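Local coordinates for putative uncharacterized protein (Ustilago maydis, PDB 4GNX) that binds single-stranded DNA with its OB-fold domains, probably as the large, zinc-carrying subunit of replication protein A, at residues T309-N317 against C330-E341; M357-Q368 against R418-P426. All blocks are in the same frame, centred on the assembly; numbering follows the deposited sequence.

Contact 1 (T309-N317 against C330-E341). With ZN (zinc ion), chain I; nucleotides of chain G.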
loop_
_atom_site.group_PDB
_atom_site.type_symbol
_atom_site.label_atom_id
_atom_site.label_comp_id
_atom_site.label_asym_id
_atom_site.label_seq_id
_atom_site.Cartn_x
_atom_site.Cartn_y
_atom_site.Cartn_z
ATOM N N THR C 309 24.335 -7.359 -28.581
ATOM C CA THR C 309 24.576 -8.647 -29.231
ATOM C C THR C 309 25.440 -9.523 -28.326
ATOM O O THR C 309 26.569 -9.163 -27.998
ATOM C CB THR C 309 25.292 -8.480 -30.589
ATOM O OG1 THR C 309 26.574 -7.872 -30.374
ATOM C CG2 THR C 309 24.484 -7.619 -31.543
ATOM N N ALA C 310 24.902 -10.680 -27.946
ATOM C CA ALA C 310 25.519 -11.556 -26.934
ATOM C C ALA C 310 25.954 -12.941 -27.438
ATOM O O ALA C 310 25.508 -13.402 -28.494
ATOM C CB ALA C 310 24.592 -11.689 -25.724
ATOM N N CYS C 311 26.808 -13.601 -26.654
ATOM C CA CYS C 311 27.451 -14.859 -27.039
ATOM C C CYS C 311 26.477 -16.016 -27.101
ATOM O O CYS C 311 25.673 -16.203 -26.183
ATOM C CB CYS C 311 28.561 -15.182 -26.045
ATOM S SG CYS C 311 29.381 -16.796 -26.193
ATOM N N ALA C 312 26.574 -16.803 -28.172
ATOM C CA ALA C 312 25.676 -17.945 -28.388
ATOM C C ALA C 312 26.064 -19.215 -27.605
ATOM O O ALA C 312 25.534 -20.302 -27.862
ATOM C CB ALA C 312 25.536 -18.232 -29.878
ATOM N N SER C 313 26.972 -19.074 -26.639
ATOM C CA SER C 313 27.367 -20.201 -25.795
ATOM C C SER C 313 26.323 -20.434 -24.732
ATOM O O SER C 313 25.788 -19.482 -24.159
ATOM C CB SER C 313 28.718 -19.962 -25.112
ATOM O OG SER C 313 29.804 -20.360 -25.931
ATOM N N GLU C 314 26.038 -21.709 -24.485
ATOM C CA GLU C 314 25.219 -22.133 -23.358
ATOM C C GLU C 314 25.793 -21.544 -22.067
ATOM O O GLU C 314 26.995 -21.665 -21.799
ATOM C CB GLU C 314 25.157 -23.671 -23.295
ATOM C CG GLU C 314 24.563 -24.267 -22.020
ATOM C CD GLU C 314 23.131 -23.825 -21.745
ATOM O OE1 GLU C 314 22.447 -23.349 -22.683
ATOM O OE2 GLU C 314 22.684 -23.956 -20.581
ATOM N N GLY C 315 24.936 -20.880 -21.296
ATOM C CA GLY C 315 25.335 -20.319 -20.011
ATOM C C GLY C 315 26.035 -18.975 -20.084
ATOM O O GLY C 315 26.029 -18.229 -19.097
ATOM N N CYS C 316 26.624 -18.661 -21.246
ATOM C CA CYS C 316 27.414 -17.427 -21.454
ATOM C C CYS C 316 26.612 -16.260 -22.069
ATOM O O CYS C 316 25.822 -16.453 -23.010
ATOM C CB CYS C 316 28.670 -17.727 -22.287
ATOM S SG CYS C 316 29.844 -16.358 -22.477
ATOM N N ASN C 317 26.840 -15.058 -21.527
ATOM C CA ASN C 317 26.097 -13.850 -21.916
ATOM C C ASN C 317 26.957 -12.645 -22.300
ATOM O O ASN C 317 26.415 -11.594 -22.648
ATOM C CB ASN C 317 25.164 -13.391 -20.788
ATOM C CG ASN C 317 24.203 -14.465 -20.330
ATOM O OD1 ASN C 317 23.893 -15.412 -21.062
ATOM N ND2 ASN C 317 23.712 -14.315 -19.101
ATOM N N CYS C 330 33.205 -14.022 -29.456
ATOM C CA CYS C 330 33.258 -13.942 -27.991
ATOM C C CYS C 330 34.695 -14.072 -27.505
ATOM O O CYS C 330 35.449 -14.902 -28.014
ATOM C CB CYS C 330 32.410 -15.045 -27.333
ATOM S SG CYS C 330 32.381 -14.950 -25.516
ATOM N N GLU C 331 35.069 -13.266 -26.513
ATOM C CA GLU C 331 36.410 -13.360 -25.914
ATOM C C GLU C 331 36.520 -14.557 -24.970
ATOM O O GLU C 331 37.320 -15.462 -25.204
ATOM C CB GLU C 331 36.800 -12.067 -25.169
ATOM C CG GLU C 331 37.049 -10.844 -26.039
ATOM C CD GLU C 331 37.869 -11.160 -27.271
ATOM O OE1 GLU C 331 37.291 -11.648 -28.266
ATOM O OE2 GLU C 331 39.092 -10.913 -27.248
ATOM N N LYS C 332 35.698 -14.537 -23.916
ATOM C CA LYS C 332 35.691 -15.552 -22.858
ATOM C C LYS C 332 35.696 -16.961 -23.424
ATOM O O LYS C 332 36.562 -17.785 -23.063
ATOM C CB LYS C 332 34.465 -15.387 -21.940
ATOM C CG LYS C 332 34.393 -16.384 -20.783
ATOM C CD LYS C 332 33.067 -17.137 -20.775
ATOM C CE LYS C 332 32.762 -17.770 -19.424
ATOM N NZ LYS C 332 32.327 -16.774 -18.404
ATOM N N CYS C 333 34.722 -17.248 -24.287
ATOM C CA CYS C 333 34.631 -18.586 -24.849
ATOM C C CYS C 333 35.404 -18.731 -26.170
ATOM O O CYS C 333 35.415 -19.807 -26.775
ATOM C CB CYS C 333 33.189 -19.127 -24.875
ATOM S SG CYS C 333 31.983 -18.213 -25.833
ATOM N N ASP C 334 36.084 -17.655 -26.577
ATOM C CA ASP C 334 37.111 -17.713 -27.625
ATOM C C ASP C 334 36.615 -18.502 -28.845
ATOM O O ASP C 334 37.035 -19.630 -29.084
ATOM C CB ASP C 334 38.408 -18.297 -27.041
ATOM C CG ASP C 334 39.577 -18.289 -28.028
ATOM O OD1 ASP C 334 39.412 -17.857 -29.190
ATOM O OD2 ASP C 334 40.680 -18.737 -27.632
ATOM N N ARG C 335 35.705 -17.887 -29.601
ATOM C CA ARG C 335 35.044 -18.527 -30.739
ATOM C C ARG C 335 34.163 -17.506 -31.467
ATOM O O ARG C 335 34.099 -16.342 -31.065
ATOM C CB ARG C 335 34.200 -19.713 -30.267
ATOM C CG ARG C 335 33.837 -20.681 -31.370
ATOM C CD ARG C 335 32.600 -21.488 -31.023
ATOM N NE ARG C 335 32.379 -22.451 -32.092
ATOM C CZ ARG C 335 31.423 -22.358 -33.009
ATOM N NH1 ARG C 335 30.556 -21.358 -32.972
ATOM N NH2 ARG C 335 31.327 -23.288 -33.953
ATOM N N SER C 336 33.495 -17.956 -32.531
ATOM C CA SER C 336 32.663 -17.107 -33.376
ATOM C C SER C 336 31.432 -17.826 -33.903
ATOM O O SER C 336 31.477 -19.017 -34.190
ATOM C CB SER C 336 33.457 -16.531 -34.552
ATOM O OG SER C 336 34.433 -15.604 -34.114
ATOM N N TYR C 337 30.337 -17.075 -34.030
ATOM C CA TYR C 337 29.074 -17.567 -34.558
ATOM C C TYR C 337 28.578 -16.613 -35.649
ATOM O O TYR C 337 28.799 -15.398 -35.571
ATOM C CB TYR C 337 28.044 -17.628 -33.439
ATOM C CG TYR C 337 28.462 -18.420 -32.222
ATOM C CD1 TYR C 337 29.253 -17.849 -31.215
ATOM C CD2 TYR C 337 28.040 -19.737 -32.059
ATOM C CE1 TYR C 337 29.621 -18.584 -30.090
ATOM C CE2 TYR C 337 28.396 -20.479 -30.943
ATOM C CZ TYR C 337 29.185 -19.905 -29.965
ATOM O OH TYR C 337 29.525 -20.673 -28.872
ATOM N N ALA C 338 27.909 -17.165 -36.663
ATOM C CA ALA C 338 27.222 -16.357 -37.685
ATOM C C ALA C 338 26.127 -15.468 -37.082
ATOM O O ALA C 338 25.960 -14.307 -37.485
ATOM C CB ALA C 338 26.635 -17.246 -38.768
ATOM N N THR C 339 25.400 -16.018 -36.111
ATOM C CA THR C 339 24.270 -15.342 -35.493
ATOM C C THR C 339 24.603 -14.962 -34.053
ATOM O O THR C 339 25.142 -15.791 -33.306
ATOM C CB THR C 339 23.025 -16.253 -35.508
ATOM O OG1 THR C 339 22.815 -16.754 -36.834
ATOM C CG2 THR C 339 21.771 -15.511 -35.050
ATOM N N PRO C 340 24.291 -13.706 -33.657
ATOM C CA PRO C 340 24.412 -13.323 -32.266
ATOM C C PRO C 340 23.091 -13.527 -31.541
ATOM O O PRO C 340 22.031 -13.543 -32.169
ATOM C CB PRO C 340 24.734 -11.830 -32.352
ATOM C CG PRO C 340 24.028 -11.370 -33.583
ATOM C CD PRO C 340 23.854 -12.567 -34.489
ATOM N N GLU C 341 23.170 -13.698 -30.228
ATOM C CA GLU C 341 21.996 -13.672 -29.368
ATOM C C GLU C 341 21.774 -12.225 -28.953
ATOM O O GLU C 341 22.728 -11.461 -28.808
ATOM C CB GLU C 341 22.229 -14.521 -28.118
ATOM C CG GLU C 341 21.067 -15.443 -27.760
ATOM C CD GLU C 341 21.309 -16.865 -28.231
ATOM O OE1 GLU C 341 22.037 -17.604 -27.523
ATOM O OE2 GLU C 341 20.781 -17.237 -29.307
HETATM ZN ZN ZN I . 30.967 -16.547 -24.530
ATOM P P DT G 13 28.323 -12.584 -18.235
ATOM O OP1 DT G 13 28.091 -12.924 -19.656
ATOM O OP2 DT G 13 29.639 -12.917 -17.627
ATOM O "O5'" DT G 13 28.028 -11.029 -18.021
ATOM C "C5'" DT G 13 28.290 -10.042 -19.043
ATOM C "C4'" DT G 13 26.999 -9.439 -19.551
ATOM O "O4'" DT G 13 25.872 -10.024 -18.876
ATOM C "C3'" DT G 13 26.843 -7.939 -19.332
ATOM O "O3'" DT G 13 27.243 -7.249 -20.509
ATOM C "C2'" DT G 13 25.340 -7.742 -19.226
ATOM C "C1'" DT G 13 24.771 -9.127 -18.944
ATOM N N1 DT G 13 24.049 -9.214 -17.671
ATOM C C2 DT G 13 22.867 -9.921 -17.618
ATOM O O2 DT G 13 22.369 -10.466 -18.592
ATOM N N3 DT G 13 22.280 -9.959 -16.376
ATOM C C4 DT G 13 22.750 -9.378 -15.211
ATOM O O4 DT G 13 22.110 -9.497 -14.168
ATOM C C5 DT G 13 23.998 -8.655 -15.342
ATOM C C7 DT G 13 24.587 -7.992 -14.137
ATOM C C6 DT G 13 24.577 -8.614 -16.548
#

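Contact 2 (M357-Q368 against R418-P426). With nucleotides of chain G.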
loop_
_atom_site.group_PDB
_atom_site.type_symbol
_atom_site.label_atom_id
_atom_site.label_comp_id
_atom_site.label_asym_id
_atom_site.label_seq_id
_atom_site.Cartn_x
_atom_site.Cartn_y
_atom_site.Cartn_z
ATOM N N MET C 357 12.254 8.109 -11.331
ATOM C CA MET C 357 13.513 7.425 -11.088
ATOM C C MET C 357 13.897 6.459 -12.203
ATOM O O MET C 357 13.044 5.768 -12.760
ATOM C CB MET C 357 13.412 6.685 -9.757
ATOM C CG MET C 357 14.283 5.452 -9.607
ATOM S SD MET C 357 13.544 4.334 -8.408
ATOM C CE MET C 357 13.966 5.205 -6.899
ATOM N N TRP C 358 15.195 6.389 -12.479
ATOM C CA TRP C 358 15.733 5.473 -13.490
ATOM C C TRP C 358 16.080 4.121 -12.974
ATOM O O TRP C 358 16.782 4.002 -11.963
ATOM C CB TRP C 358 16.958 6.083 -14.093
ATOM C CG TRP C 358 16.615 7.191 -15.057
ATOM C CD1 TRP C 358 16.615 8.551 -14.817
ATOM C CD2 TRP C 358 16.196 7.050 -16.452
ATOM N NE1 TRP C 358 16.244 9.235 -15.932
ATOM C CE2 TRP C 358 15.983 8.404 -16.948
ATOM C CE3 TRP C 358 16.007 5.975 -17.313
ATOM C CZ2 TRP C 358 15.597 8.660 -18.257
ATOM C CZ3 TRP C 358 15.606 6.240 -18.628
ATOM C CH2 TRP C 358 15.405 7.552 -19.088
ATOM N N LEU C 359 15.590 3.097 -13.673
ATOM C CA LEU C 359 15.849 1.692 -13.344
ATOM C C LEU C 359 16.503 0.952 -14.513
ATOM O O LEU C 359 16.181 1.189 -15.673
ATOM C CB LEU C 359 14.544 0.981 -12.966
ATOM C CG LEU C 359 13.745 1.455 -11.743
ATOM C CD1 LEU C 359 12.446 0.685 -11.604
ATOM C CD2 LEU C 359 14.520 1.309 -10.456
ATOM N N SER C 360 17.424 0.046 -14.220
ATOM C CA SER C 360 17.921 -0.840 -15.276
ATOM C C SER C 360 17.476 -2.270 -15.073
ATOM O O SER C 360 17.375 -2.750 -13.939
ATOM C CB SER C 360 19.436 -0.759 -15.451
ATOM O OG SER C 360 20.084 -0.816 -14.207
ATOM N N GLY C 361 17.192 -2.919 -16.198
ATOM C CA GLY C 361 16.670 -4.273 -16.228
ATOM C C GLY C 361 17.417 -5.167 -17.208
ATOM O O GLY C 361 17.960 -4.709 -18.222
ATOM N N PHE C 362 17.428 -6.459 -16.905
ATOM C CA PHE C 362 18.110 -7.419 -17.732
ATOM C C PHE C 362 17.135 -8.375 -18.394
ATOM O O PHE C 362 15.925 -8.271 -18.199
ATOM C CB PHE C 362 19.171 -8.144 -16.912
ATOM C CG PHE C 362 20.245 -7.231 -16.402
ATOM C CD1 PHE C 362 20.241 -6.790 -15.079
ATOM C CD2 PHE C 362 21.251 -6.779 -17.253
ATOM C CE1 PHE C 362 21.231 -5.935 -14.611
ATOM C CE2 PHE C 362 22.247 -5.923 -16.789
ATOM C CZ PHE C 362 22.233 -5.500 -15.467
ATOM N N ASN C 363 17.687 -9.314 -19.161
ATOM C CA ASN C 363 16.933 -10.135 -20.109
ATOM C C ASN C 363 15.575 -10.676 -19.624
ATOM O O ASN C 363 14.571 -10.541 -20.321
ATOM C CB ASN C 363 17.821 -11.257 -20.665
ATOM C CG ASN C 363 17.263 -11.871 -21.940
ATOM O OD1 ASN C 363 16.928 -13.055 -21.967
ATOM N ND2 ASN C 363 17.145 -11.068 -22.995
ATOM N N GLU C 364 15.541 -11.260 -18.431
ATOM C CA GLU C 364 14.314 -11.870 -17.923
ATOM C C GLU C 364 13.240 -10.814 -17.692
ATOM O O GLU C 364 12.185 -10.833 -18.333
ATOM C CB GLU C 364 14.572 -12.654 -16.630
ATOM C CG GLU C 364 15.571 -13.802 -16.749
ATOM C CD GLU C 364 17.027 -13.374 -16.555
ATOM O OE1 GLU C 364 17.328 -12.145 -16.619
ATOM O OE2 GLU C 364 17.882 -14.279 -16.348
ATOM N N ASP C 365 13.531 -9.879 -16.793
ATOM C CA ASP C 365 12.568 -8.853 -16.372
ATOM C C ASP C 365 12.214 -7.840 -17.463
ATOM O O ASP C 365 11.082 -7.347 -17.526
ATOM C CB ASP C 365 13.070 -8.146 -15.102
ATOM C CG ASP C 365 13.020 -9.061 -13.859
ATOM O OD1 ASP C 365 11.905 -9.406 -13.396
ATOM O OD2 ASP C 365 14.095 -9.441 -13.345
ATOM N N ALA C 366 13.171 -7.536 -18.331
ATOM C CA ALA C 366 12.893 -6.626 -19.428
ATOM C C ALA C 366 11.977 -7.235 -20.483
ATOM O O ALA C 366 11.279 -6.504 -21.190
ATOM C CB ALA C 366 14.181 -6.113 -20.046
ATOM N N THR C 367 11.958 -8.568 -20.565
ATOM C CA THR C 367 11.116 -9.264 -21.542
ATOM C C THR C 367 9.631 -9.079 -21.265
ATOM O O THR C 367 8.859 -8.800 -22.180
ATOM C CB THR C 367 11.451 -10.764 -21.664
ATOM O OG1 THR C 367 12.780 -10.913 -22.166
ATOM C CG2 THR C 367 10.502 -11.449 -22.626
ATOM N N GLN C 368 9.235 -9.227 -20.009
ATOM C CA GLN C 368 7.849 -8.986 -19.636
ATOM C C GLN C 368 7.510 -7.506 -19.686
ATOM O O GLN C 368 6.360 -7.130 -19.887
ATOM C CB GLN C 368 7.538 -9.549 -18.255
ATOM C CG GLN C 368 8.493 -9.079 -17.173
ATOM C CD GLN C 368 7.889 -9.162 -15.784
ATOM O OE1 GLN C 368 6.702 -8.851 -15.580
ATOM N NE2 GLN C 368 8.707 -9.575 -14.810
ATOM N N ARG C 418 23.398 3.067 -8.951
ATOM C CA ARG C 418 22.462 2.489 -9.900
ATOM C C ARG C 418 21.357 1.657 -9.248
ATOM O O ARG C 418 21.534 1.062 -8.185
ATOM C CB ARG C 418 23.173 1.762 -11.045
ATOM C CG ARG C 418 24.092 2.692 -11.834
ATOM C CD ARG C 418 24.053 2.484 -13.341
ATOM N NE ARG C 418 24.609 1.199 -13.762
ATOM C CZ ARG C 418 23.891 0.208 -14.289
ATOM N NH1 ARG C 418 22.585 0.345 -14.495
ATOM N NH2 ARG C 418 24.481 -0.926 -14.622
ATOM N N TYR C 419 20.193 1.678 -9.881
ATOM C CA TYR C 419 19.042 0.956 -9.395
ATOM C C TYR C 419 18.722 -0.188 -10.357
ATOM O O TYR C 419 18.426 0.026 -11.542
ATOM C CB TYR C 419 17.855 1.910 -9.236
ATOM C CG TYR C 419 18.125 3.092 -8.316
ATOM C CD1 TYR C 419 18.248 4.392 -8.813
ATOM C CD2 TYR C 419 18.255 2.907 -6.939
ATOM C CE1 TYR C 419 18.497 5.467 -7.961
ATOM C CE2 TYR C 419 18.505 3.969 -6.081
ATOM C CZ TYR C 419 18.625 5.245 -6.590
ATOM O OH TYR C 419 18.880 6.277 -5.703
ATOM N N THR C 420 18.803 -1.408 -9.844
ATOM C CA THR C 420 18.605 -2.581 -10.666
ATOM C C THR C 420 17.292 -3.254 -10.301
ATOM O O THR C 420 16.917 -3.331 -9.137
ATOM C CB THR C 420 19.758 -3.578 -10.493
ATOM O OG1 THR C 420 20.992 -2.860 -10.434
ATOM C CG2 THR C 420 19.804 -4.560 -11.657
ATOM N N ILE C 421 16.591 -3.720 -11.322
ATOM C CA ILE C 421 15.399 -4.501 -11.125
ATOM C C ILE C 421 15.822 -5.956 -10.969
ATOM O O ILE C 421 16.532 -6.491 -11.810
ATOM C CB ILE C 421 14.418 -4.308 -12.301
ATOM C CG1 ILE C 421 13.940 -2.844 -12.328
ATOM C CG2 ILE C 421 13.230 -5.242 -12.158
ATOM C CD1 ILE C 421 13.404 -2.330 -13.651
ATOM N N SER C 422 15.418 -6.572 -9.866
ATOM C CA SER C 422 15.613 -7.995 -9.673
ATOM C C SER C 422 14.330 -8.780 -10.000
ATOM O O SER C 422 14.378 -9.855 -10.610
ATOM C CB SER C 422 16.133 -8.286 -8.264
ATOM O OG SER C 422 15.302 -7.715 -7.279
ATOM N N ARG C 423 13.182 -8.247 -9.592
ATOM C CA ARG C 423 11.901 -8.748 -10.093
ATOM C C ARG C 423 10.961 -7.600 -10.356
ATOM O O ARG C 423 10.967 -6.619 -9.636
ATOM C CB ARG C 423 11.248 -9.735 -9.124
ATOM C CG ARG C 423 10.536 -10.883 -9.831
ATOM C CD ARG C 423 9.630 -11.693 -8.909
ATOM N NE ARG C 423 8.225 -11.254 -8.942
ATOM C CZ ARG C 423 7.186 -12.004 -8.561
ATOM N NH1 ARG C 423 7.387 -13.245 -8.115
ATOM N NH2 ARG C 423 5.945 -11.522 -8.630
ATOM N N ALA C 424 10.176 -7.717 -11.413
ATOM C CA ALA C 424 9.052 -6.814 -11.637
ATOM C C ALA C 424 7.768 -7.628 -11.781
ATOM O O ALA C 424 7.668 -8.501 -12.627
ATOM C CB ALA C 424 9.288 -5.957 -12.863
ATOM N N ALA C 425 6.801 -7.377 -10.919
ATOM C CA ALA C 425 5.515 -8.052 -11.024
ATOM C C ALA C 425 4.464 -7.023 -11.384
ATOM O O ALA C 425 4.544 -5.883 -10.931
ATOM C CB ALA C 425 5.167 -8.743 -9.721
ATOM N N PRO C 426 3.488 -7.408 -12.224
ATOM C CA PRO C 426 2.404 -6.474 -12.569
ATOM C C PRO C 426 1.504 -6.271 -11.350
ATOM O O PRO C 426 1.254 -7.214 -10.613
ATOM C CB PRO C 426 1.664 -7.207 -13.681
ATOM C CG PRO C 426 1.903 -8.653 -13.379
ATOM C CD PRO C 426 3.297 -8.736 -12.836
ATOM P P DT G 18 21.635 12.412 -20.304
ATOM O OP1 DT G 18 22.508 13.061 -21.318
ATOM O OP2 DT G 18 21.159 13.194 -19.135
ATOM O "O5'" DT G 18 20.364 11.833 -21.069
ATOM C "C5'" DT G 18 20.497 11.179 -22.349
ATOM C "C4'" DT G 18 19.660 9.920 -22.381
ATOM O "O4'" DT G 18 20.118 9.041 -21.338
ATOM C "C3'" DT G 18 18.170 10.135 -22.115
ATOM O "O3'" DT G 18 17.403 10.282 -23.324
ATOM C "C2'" DT G 18 17.753 8.925 -21.294
ATOM C "C1'" DT G 18 19.049 8.254 -20.854
ATOM N N1 DT G 18 19.230 8.110 -19.400
ATOM C C2 DT G 18 19.485 6.847 -18.919
ATOM O O2 DT G 18 19.534 5.859 -19.632
ATOM N N3 DT G 18 19.676 6.780 -17.561
ATOM C C4 DT G 18 19.650 7.828 -16.662
ATOM O O4 DT G 18 19.842 7.613 -15.468
ATOM C C5 DT G 18 19.390 9.129 -17.237
ATOM C C7 DT G 18 19.340 10.324 -16.337
ATOM C C6 DT G 18 19.203 9.205 -18.562
ATOM P P DT G 13 28.323 -12.584 -18.235
ATOM O OP1 DT G 13 28.091 -12.924 -19.656
ATOM O OP2 DT G 13 29.639 -12.917 -17.627
ATOM O "O5'" DT G 13 28.028 -11.029 -18.021
ATOM C "C5'" DT G 13 28.290 -10.042 -19.043
ATOM C "C4'" DT G 13 26.999 -9.439 -19.551
ATOM O "O4'" DT G 13 25.872 -10.024 -18.876
ATOM C "C3'" DT G 13 26.843 -7.939 -19.332
ATOM O "O3'" DT G 13 27.243 -7.249 -20.509
ATOM C "C2'" DT G 13 25.340 -7.742 -19.226
ATOM C "C1'" DT G 13 24.771 -9.127 -18.944
ATOM N N1 DT G 13 24.049 -9.214 -17.671
ATOM C C2 DT G 13 22.867 -9.921 -17.618
ATOM O O2 DT G 13 22.369 -10.466 -18.592
ATOM N N3 DT G 13 22.280 -9.959 -16.376
ATOM C C4 DT G 13 22.750 -9.378 -15.211
ATOM O O4 DT G 13 22.110 -9.497 -14.168
ATOM C C5 DT G 13 23.998 -8.655 -15.342
ATOM C C7 DT G 13 24.587 -7.992 -14.137
ATOM C C6 DT G 13 24.577 -8.614 -16.548
ATOM P P DT G 17 27.086 9.700 -17.729
ATOM O OP1 DT G 17 28.490 10.133 -17.503
ATOM O OP2 DT G 17 26.201 9.450 -16.562
ATOM O "O5'" DT G 17 26.398 10.799 -18.655
ATOM C "C5'" DT G 17 25.899 10.470 -19.965
ATOM C "C4'" DT G 17 24.452 10.037 -19.885
ATOM O "O4'" DT G 17 24.361 8.722 -19.288
ATOM C "C3'" DT G 17 23.527 10.939 -19.057
ATOM O "O3'" DT G 17 22.278 11.052 -19.750
ATOM C "C2'" DT G 17 23.307 10.141 -17.783
ATOM C "C1'" DT G 17 23.314 8.729 -18.334
ATOM N N1 DT G 17 23.559 7.630 -17.372
ATOM C C2 DT G 17 23.761 6.366 -17.884
ATOM O O2 DT G 17 23.765 6.123 -19.081
ATOM N N3 DT G 17 23.971 5.393 -16.939
ATOM C C4 DT G 17 23.986 5.550 -15.566
ATOM O O4 DT G 17 24.191 4.581 -14.841
ATOM C C5 DT G 17 23.754 6.899 -15.097
ATOM C C7 DT G 17 23.746 7.162 -13.625
ATOM C C6 DT G 17 23.549 7.857 -16.012
#

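Contact 1 (T309-N317 against C330-E341)
Swung well away from their own backbone nitrogens, the SG atoms of Cys311 (chi1 173°) and Cys330 (chi1 -177°) reach between the two segments and meet at one zinc ion, where Cys316 joins them from the same kind of rotamer. Cys333 alone differs: its chi1 of 61° tucks SG between the backbone N and the carbonyl carbon, which turns the sulfur back to the metal from a type I turn. The metal bonds are 2.3 Å from zinc to Cys311 SG and 2.4 Å to each of Cys316 SG, Cys330 SG and Cys333 SG. Cysteine suits all four places because thiolate sulfur binds zinc strongly and probably shares its charge with the metal. Cys330 SG also accepts a bond from Cys333 N, a nearly straight N-H...S link that would help orient Cys330 SG and the turn that carries Cys333. The aliphatic CD of Lys332 lies beside Cys316 SG, 3.7 Å away.

Tyr337 packs against Ala312 and Ser313. The methyl of Ala312, small enough to approach the ring closely, stands over the centre of one face with CB 3.6 Å from the ring centroid, a CH-pi contact; Arg335 NH1 lies over the opposite face, toward the rim. Past the end of the ring, Tyr337 OH and Ser313 OG share a hydrogen bond of 3.0 Å. Ala310 and Glu341 form an antiparallel hydrogen-bonded pair where the segments join the main sheet, with Glu341 N 2.9 Å from Ala310 O. Two cysteine-bearing turns clamping a Cys4 zinc in this way are characteristic of a zinc ribbon, as in RPA70.

Contact 2 (M357-Q368 against R418-P426)
Leu359 and Tyr419 cross at about a right angle, Leu359 CD2 packing 3.6 Å from Tyr419 CB, and Leu359 meets Ile421 equally steeply, its CB against Ile421 CD1. Leu359 and Ile421 are buried here, and branched aliphatic chains suit that apolar place. Met357 holds its sulfur above the face of the Tyr419 ring at some distance, a Met-aromatic contact with SD 4.9 Å from the centroid.

Ser360 and Thr420 form a single bridge between strands that cross at 47°, their N-to-C directions roughly alike: Ser360 N bonds to Tyr419 O and Ile421 N to Ser360 O, both 2.9 Å and nearly straight. Ser360 OG, held by a chi1 of 46° between its own N and carbonyl carbon, donates a second bond to Tyr419 O from above the carbonyl plane. It also takes a weak bond at the edge of the Arg418 guanidinium, whose salt-bridge partner is Asp409.

On the DNA side, Thr420 CG2 touches the edge of the Phe362 ring, 3.6 Å from CE1, while the base of DT13 of chain G lies over one face. Trp358, likewise flat enough to stack on thymine, carries DT18 of chain G.

Further along, hydrogen bonds from Ala424 N to Asp365 OD1 (3.1 Å, well out of the carboxylate plane) and from Gln368 NE2 to Ala424 O (2.6 Å) hold the backbone N and O of Ala424 to the helix. The Ser360-Thr420 bridge closes the OB barrel between edge strands 355-362 and 414-426, with helix 363-370 beside the seam, helix 275-280 against Met357 and Tyr419, and Phe402 of strand 398-411 touching both Leu359 and Ala424.

Overall arrangement
Contacts 1 and 2 follow each other along the chain, the zinc site closing before the barrel seam opens, and both belong to the replication factor-A C-terminal domain. Their centres are 23 Å apart and their nearest atoms about 6 Å, without touching. One five-stranded antiparallel sheet connects them: strands 290-310 and 341-352 run out to the zinc module of contact 1, while 355-362 and 414-426, the outermost strands, meet in contact 2. The zinc module is therefore an insertion between neighbouring strands of the OB barrel. The base of DT13 of chain G stacks on Phe362 in contact 2, and its phosphate lies near Asn317 in contact 1, though less certainly, consistent with a shared DNA-binding surface.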